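Local coordinates for protein endonuclease and methylase LlaGI (Lactococcus lactis, PDB 5FFJ) that probably recognises a specific DNA sequence, methylates it and, in the full-length enzyme, cuts unmodified DNA with the help of a helicase-like ATPase motor, at residues 1142-1151 / 1195-1205. Numbering follows the deposited sequence.
With nucleotides of chain C; nucleotides of chain B.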
loop_
_atom_site.group_PDB
_atom_site.type_symbol
_atom_site.label_atom_id
_atom_site.label_comp_id
_atom_site.label_asym_id
_atom_site.label_seq_id
_atom_site.Cartn_x
_atom_site.Cartn_y
_atom_site.Cartn_z
ATOM N N MET A 1142 21.881 17.755 -22.000
ATOM C CA MET A 1142 22.037 17.266 -23.367
ATOM C C MET A 1142 20.813 16.494 -23.837
ATOM O O MET A 1142 19.888 16.243 -23.065
ATOM C CB MET A 1142 23.278 16.380 -23.469
ATOM C CG MET A 1142 23.343 15.270 -22.434
ATOM S SD MET A 1142 24.915 14.390 -22.498
ATOM C CE MET A 1142 24.768 13.534 -24.061
ATOM N N LEU A 1143 20.821 16.128 -25.114
ATOM C CA LEU A 1143 19.736 15.358 -25.705
ATOM C C LEU A 1143 19.991 13.868 -25.555
ATOM O O LEU A 1143 21.135 13.414 -25.611
ATOM C CB LEU A 1143 19.571 15.713 -27.182
ATOM C CG LEU A 1143 18.883 17.045 -27.468
ATOM C CD1 LEU A 1143 19.175 17.485 -28.886
ATOM C CD2 LEU A 1143 17.385 16.923 -27.240
ATOM N N ALA A 1144 18.916 13.112 -25.368
ATOM C CA ALA A 1144 19.017 11.669 -25.216
ATOM C C ALA A 1144 17.719 10.985 -25.632
ATOM O O ALA A 1144 16.642 11.572 -25.533
ATOM C CB ALA A 1144 19.361 11.317 -23.778
ATOM N N MET A 1145 17.835 9.749 -26.109
ATOM C CA MET A 1145 16.670 8.913 -26.372
ATOM C C MET A 1145 16.128 8.342 -25.072
ATOM O O MET A 1145 16.730 7.444 -24.483
ATOM C CB MET A 1145 17.017 7.770 -27.326
ATOM C CG MET A 1145 16.839 8.100 -28.797
ATOM S SD MET A 1145 15.125 8.468 -29.217
ATOM C CE MET A 1145 15.241 8.681 -30.988
ATOM N N TYR A 1146 14.992 8.865 -24.630
ATOM C CA TYR A 1146 14.355 8.388 -23.412
ATOM C C TYR A 1146 13.503 7.157 -23.713
ATOM O O TYR A 1146 13.512 6.183 -22.961
ATOM C CB TYR A 1146 13.508 9.500 -22.795
ATOM C CG TYR A 1146 12.924 9.157 -21.448
ATOM C CD1 TYR A 1146 13.742 8.985 -20.340
ATOM C CD2 TYR A 1146 11.553 9.021 -21.280
ATOM C CE1 TYR A 1146 13.212 8.678 -19.103
ATOM C CE2 TYR A 1146 11.015 8.714 -20.049
ATOM C CZ TYR A 1146 11.847 8.544 -18.965
ATOM O OH TYR A 1146 11.315 8.238 -17.736
ATOM N N ARG A 1147 12.776 7.216 -24.825
ATOM C CA ARG A 1147 11.927 6.119 -25.270
ATOM C C ARG A 1147 12.009 6.039 -26.791
ATOM O O ARG A 1147 12.496 6.972 -27.426
ATOM C CB ARG A 1147 10.488 6.335 -24.795
ATOM C CG ARG A 1147 10.316 6.298 -23.290
ATOM C CD ARG A 1147 10.685 4.951 -22.691
ATOM N NE ARG A 1147 11.517 5.110 -21.499
ATOM C CZ ARG A 1147 11.058 5.133 -20.251
ATOM N NH1 ARG A 1147 9.761 4.996 -19.998
ATOM N NH2 ARG A 1147 11.904 5.287 -19.245
ATOM N N PRO A 1148 11.551 4.926 -27.387
ATOM C CA PRO A 1148 11.767 4.839 -28.836
ATOM C C PRO A 1148 11.051 5.958 -29.598
ATOM O O PRO A 1148 9.865 6.196 -29.371
ATOM C CB PRO A 1148 11.209 3.457 -29.205
ATOM C CG PRO A 1148 10.357 3.045 -28.076
ATOM C CD PRO A 1148 10.805 3.772 -26.854
ATOM N N PHE A 1149 11.800 6.658 -30.452
ATOM C CA PHE A 1149 11.305 7.801 -31.229
ATOM C C PHE A 1149 10.936 8.989 -30.336
ATOM O O PHE A 1149 10.389 9.987 -30.810
ATOM C CB PHE A 1149 10.105 7.392 -32.088
ATOM C CG PHE A 1149 10.348 6.159 -32.909
ATOM C CD1 PHE A 1149 11.194 6.199 -34.001
ATOM C CD2 PHE A 1149 9.731 4.962 -32.588
ATOM C CE1 PHE A 1149 11.424 5.070 -34.758
ATOM C CE2 PHE A 1149 9.957 3.829 -33.341
ATOM C CZ PHE A 1149 10.805 3.882 -34.428
ATOM N N THR A 1150 11.258 8.877 -29.047
ATOM C CA THR A 1150 11.059 9.960 -28.087
ATOM C C THR A 1150 12.395 10.382 -27.491
ATOM O O THR A 1150 12.992 9.642 -26.705
ATOM C CB THR A 1150 10.115 9.549 -26.941
ATOM O OG1 THR A 1150 8.939 8.930 -27.479
ATOM C CG2 THR A 1150 9.729 10.765 -26.091
ATOM N N LYS A 1151 12.864 11.565 -27.878
ATOM C CA LYS A 1151 14.093 12.115 -27.326
ATOM C C LYS A 1151 13.788 13.328 -26.447
ATOM O O LYS A 1151 13.178 14.304 -26.887
ATOM C CB LYS A 1151 15.083 12.474 -28.445
ATOM C CG LYS A 1151 14.700 13.638 -29.348
ATOM C CD LYS A 1151 15.707 13.762 -30.487
ATOM C CE LYS A 1151 15.404 14.932 -31.405
ATOM N NZ LYS A 1151 16.102 14.788 -32.712
ATOM N N LEU A 1195 16.569 -0.737 -32.066
ATOM C CA LEU A 1195 16.370 0.594 -32.626
ATOM C C LEU A 1195 17.658 1.399 -32.521
ATOM O O LEU A 1195 18.208 1.566 -31.434
ATOM C CB LEU A 1195 15.231 1.318 -31.906
ATOM C CG LEU A 1195 14.829 2.689 -32.454
ATOM C CD1 LEU A 1195 14.515 2.612 -33.939
ATOM C CD2 LEU A 1195 13.633 3.231 -31.684
ATOM N N ILE A 1196 18.139 1.894 -33.655
ATOM C CA ILE A 1196 19.380 2.652 -33.681
ATOM C C ILE A 1196 19.128 4.085 -33.226
ATOM O O ILE A 1196 18.075 4.659 -33.507
ATOM C CB ILE A 1196 20.013 2.642 -35.089
ATOM C CG1 ILE A 1196 21.435 3.203 -35.042
ATOM C CG2 ILE A 1196 19.151 3.421 -36.073
ATOM C CD1 ILE A 1196 22.247 2.881 -36.275
ATOM N N SER A 1197 20.095 4.650 -32.511
ATOM C CA SER A 1197 19.971 6.001 -31.978
ATOM C C SER A 1197 21.206 6.837 -32.275
ATOM O O SER A 1197 22.330 6.333 -32.294
ATOM C CB SER A 1197 19.727 5.959 -30.470
ATOM O OG SER A 1197 19.735 7.265 -29.920
ATOM N N GLU A 1198 20.977 8.123 -32.507
ATOM C CA GLU A 1198 22.041 9.078 -32.776
ATOM C C GLU A 1198 22.473 9.772 -31.485
ATOM O O GLU A 1198 23.424 10.556 -31.476
ATOM C CB GLU A 1198 21.564 10.108 -33.799
ATOM C CG GLU A 1198 22.667 10.832 -34.532
ATOM C CD GLU A 1198 22.128 11.809 -35.558
ATOM O OE1 GLU A 1198 20.888 11.941 -35.658
ATOM O OE2 GLU A 1198 22.941 12.444 -36.262
ATOM N N TYR A 1199 21.765 9.467 -30.401
ATOM C CA TYR A 1199 21.957 10.145 -29.124
ATOM C C TYR A 1199 22.149 9.156 -27.980
ATOM O O TYR A 1199 21.988 7.947 -28.151
ATOM C CB TYR A 1199 20.758 11.046 -28.822
ATOM C CG TYR A 1199 20.510 12.116 -29.860
ATOM C CD1 TYR A 1199 19.905 11.809 -31.073
ATOM C CD2 TYR A 1199 20.867 13.436 -29.623
ATOM C CE1 TYR A 1199 19.673 12.784 -32.023
ATOM C CE2 TYR A 1199 20.636 14.419 -30.566
ATOM C CZ TYR A 1199 20.039 14.087 -31.765
ATOM O OH TYR A 1199 19.807 15.061 -32.708
ATOM N N LEU A 1200 22.497 9.686 -26.813
ATOM C CA LEU A 1200 22.552 8.905 -25.587
ATOM C C LEU A 1200 21.192 8.250 -25.349
ATOM O O LEU A 1200 20.158 8.863 -25.609
ATOM C CB LEU A 1200 22.946 9.804 -24.414
ATOM C CG LEU A 1200 23.247 9.160 -23.064
ATOM C CD1 LEU A 1200 24.239 10.027 -22.318
ATOM C CD2 LEU A 1200 21.984 8.982 -22.239
ATOM N N SER A 1201 21.193 7.012 -24.860
ATOM C CA SER A 1201 19.957 6.242 -24.732
ATOM C C SER A 1201 19.675 5.809 -23.299
ATOM O O SER A 1201 20.565 5.338 -22.588
ATOM C CB SER A 1201 20.010 5.010 -25.639
ATOM O OG SER A 1201 20.030 5.390 -27.004
ATOM N N ASP A 1202 18.424 5.977 -22.881
ATOM C CA ASP A 1202 17.987 5.517 -21.571
ATOM C C ASP A 1202 18.012 4.002 -21.550
ATOM O O ASP A 1202 18.164 3.361 -22.591
ATOM C CB ASP A 1202 16.579 6.023 -21.247
ATOM C CG ASP A 1202 16.238 5.906 -19.768
ATOM O OD1 ASP A 1202 17.013 6.417 -18.933
ATOM O OD2 ASP A 1202 15.196 5.298 -19.439
ATOM N N MET A 1203 17.855 3.427 -20.366
ATOM C CA MET A 1203 17.797 1.981 -20.240
ATOM C C MET A 1203 16.475 1.460 -20.784
ATOM O O MET A 1203 16.380 0.310 -21.204
ATOM C CB MET A 1203 17.972 1.568 -18.779
ATOM C CG MET A 1203 18.060 0.069 -18.541
ATOM S SD MET A 1203 17.650 -0.339 -16.844
ATOM C CE MET A 1203 19.223 -0.913 -16.249
ATOM N N HIS A 1204 15.458 2.311 -20.782
ATOM C CA HIS A 1204 14.121 1.862 -21.125
ATOM C C HIS A 1204 13.718 2.271 -22.537
ATOM O O HIS A 1204 12.531 2.348 -22.856
ATOM C CB HIS A 1204 13.129 2.394 -20.095
ATOM C CG HIS A 1204 13.386 1.883 -18.711
ATOM N ND1 HIS A 1204 13.396 0.538 -18.407
ATOM C CD2 HIS A 1204 13.665 2.531 -17.555
ATOM C CE1 HIS A 1204 13.658 0.381 -17.121
ATOM N NE2 HIS A 1204 13.826 1.575 -16.581
ATOM N N VAL A 1205 14.711 2.507 -23.390
ATOM C CA VAL A 1205 14.445 2.738 -24.805
ATOM C C VAL A 1205 13.833 1.474 -25.400
ATOM O O VAL A 1205 13.000 1.538 -26.301
ATOM C CB VAL A 1205 15.721 3.119 -25.589
ATOM C CG1 VAL A 1205 16.213 4.493 -25.164
ATOM C CG2 VAL A 1205 16.813 2.065 -25.402
ATOM P P DG C 15 7.787 6.077 -16.990
ATOM O OP1 DG C 15 7.372 7.489 -16.823
ATOM O OP2 DG C 15 8.004 5.549 -18.356
ATOM O "O5'" DG C 15 9.116 5.783 -16.145
ATOM C "C5'" DG C 15 9.678 6.793 -15.306
ATOM C "C4'" DG C 15 9.971 6.246 -13.923
ATOM O "O4'" DG C 15 9.671 4.818 -13.901
ATOM C "C3'" DG C 15 11.428 6.376 -13.477
ATOM O "O3'" DG C 15 11.507 6.681 -12.070
ATOM C "C2'" DG C 15 12.003 5.008 -13.820
ATOM C "C1'" DG C 15 10.827 4.088 -13.537
ATOM N N9 DG C 15 10.847 2.820 -14.278
ATOM C C8 DG C 15 10.808 2.648 -15.643
ATOM N N7 DG C 15 10.828 1.393 -16.010
ATOM C C5 DG C 15 10.879 0.688 -14.815
ATOM C C6 DG C 15 10.921 -0.710 -14.576
ATOM O O6 DG C 15 10.922 -1.633 -15.405
ATOM N N1 DG C 15 10.967 -0.999 -13.215
ATOM C C2 DG C 15 10.971 -0.058 -12.212
ATOM N N2 DG C 15 11.016 -0.523 -10.958
ATOM N N3 DG C 15 10.932 1.250 -12.422
ATOM C C4 DG C 15 10.889 1.551 -13.741
ATOM P P DG C 16 12.875 7.226 -11.418
ATOM O OP1 DG C 16 12.609 8.562 -10.846
ATOM O OP2 DG C 16 13.955 7.060 -12.418
ATOM O "O5'" DG C 16 13.150 6.205 -10.215
ATOM C "C5'" DG C 16 12.915 4.823 -10.430
ATOM C "C4'" DG C 16 13.388 3.968 -9.270
ATOM O "O4'" DG C 16 13.330 2.580 -9.683
ATOM C "C3'" DG C 16 14.839 4.140 -8.866
ATOM O "O3'" DG C 16 15.095 3.481 -7.635
ATOM C "C2'" DG C 16 15.512 3.421 -10.007
ATOM C "C1'" DG C 16 14.641 2.167 -10.065
ATOM N N9 DG C 16 14.572 1.524 -11.368
ATOM C C8 DG C 16 14.636 2.115 -12.607
ATOM N N7 DG C 16 14.540 1.259 -13.592
ATOM C C5 DG C 16 14.403 0.030 -12.958
ATOM C C6 DG C 16 14.258 -1.269 -13.498
ATOM O O6 DG C 16 14.221 -1.607 -14.689
ATOM N N1 DG C 16 14.150 -2.233 -12.496
ATOM C C2 DG C 16 14.180 -1.970 -11.146
ATOM N N2 DG C 16 14.062 -3.021 -10.325
ATOM N N3 DG C 16 14.315 -0.762 -10.633
ATOM C C4 DG C 16 14.421 0.183 -11.592
ATOM P P DT B 8 21.527 -9.912 -15.747
ATOM O OP1 DT B 8 21.965 -11.326 -15.702
ATOM O OP2 DT B 8 21.433 -9.227 -17.055
ATOM O "O5'" DT B 8 20.101 -9.785 -15.030
ATOM C "C5'" DT B 8 19.984 -10.001 -13.618
ATOM C "C4'" DT B 8 18.600 -9.617 -13.115
ATOM O "O4'" DT B 8 18.633 -8.249 -12.590
ATOM C "C3'" DT B 8 17.507 -9.603 -14.177
ATOM O "O3'" DT B 8 16.238 -9.923 -13.606
ATOM C "C2'" DT B 8 17.572 -8.164 -14.656
ATOM C "C1'" DT B 8 17.725 -7.443 -13.328
ATOM N N1 DT B 8 18.257 -6.026 -13.408
ATOM C C2 DT B 8 17.981 -5.152 -12.377
ATOM O O2 DT B 8 17.329 -5.457 -11.397
ATOM N N3 DT B 8 18.505 -3.899 -12.531
ATOM C C4 DT B 8 19.254 -3.433 -13.584
ATOM O O4 DT B 8 19.672 -2.286 -13.616
ATOM C C5 DT B 8 19.503 -4.391 -14.640
ATOM C C7 DT B 8 20.307 -4.003 -15.853
ATOM C C6 DT B 8 18.999 -5.626 -14.503
#
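In the C-terminal specificity domain, strand 1141-1147 pairs in parallel with the short, weakly bonded edge strand 1200-1201, and residues at and just beyond their ends meet DNA. Met1145 N donates to Leu1200 O, and Asp1202 N donates to Met1145 O at 2.8 Å. Beside this pairing, Ala1144 CB meets Leu1200 CD2, and Leu1143 CB packs against Tyr1199 CD2 at 3.6 Å. Lys1151 NZ passes near Tyr1199 OH but forms its salt bridge with Glu1288.

Tyr1146 and Arg1147 both face Thr1150, a classic beta bulge at the start of a type II turn. At the corner of the turn, Leu1195 CD2 sits over one face of the Phe1149 ring, 4.1 Å from its centroid, a CH-pi contact, and also touches Pro1148 CB.

The Arg1147 guanidinium lies between Tyr1146 CE2 on one face and His1204 CB on the other. Its chain bends at chi2 (-62°) and again at chi3, which brings NE back to Tyr1146 O. NH2 meets Asp1202 OD2 at 3.3 Å, nearly in the guanidinium plane, as a salt bridge. His1204 N reaches OD2 from the opposite face of the carboxylate, closing an Asx turn. NH1 donates to OP2 of DG15 of chain C, and His1204 NE2 donates to N7 of DG16 of chain C at 3.1 Å. A leucine in place of Arg1147 would probably leave Asp1202 without its charged mate and the DG15 phosphate without this contact. One arginine thus links a backbone phosphate to the Asx turn that carries the histidine bonded to a guanine N7, consistent with a part in DNA sequence recognition.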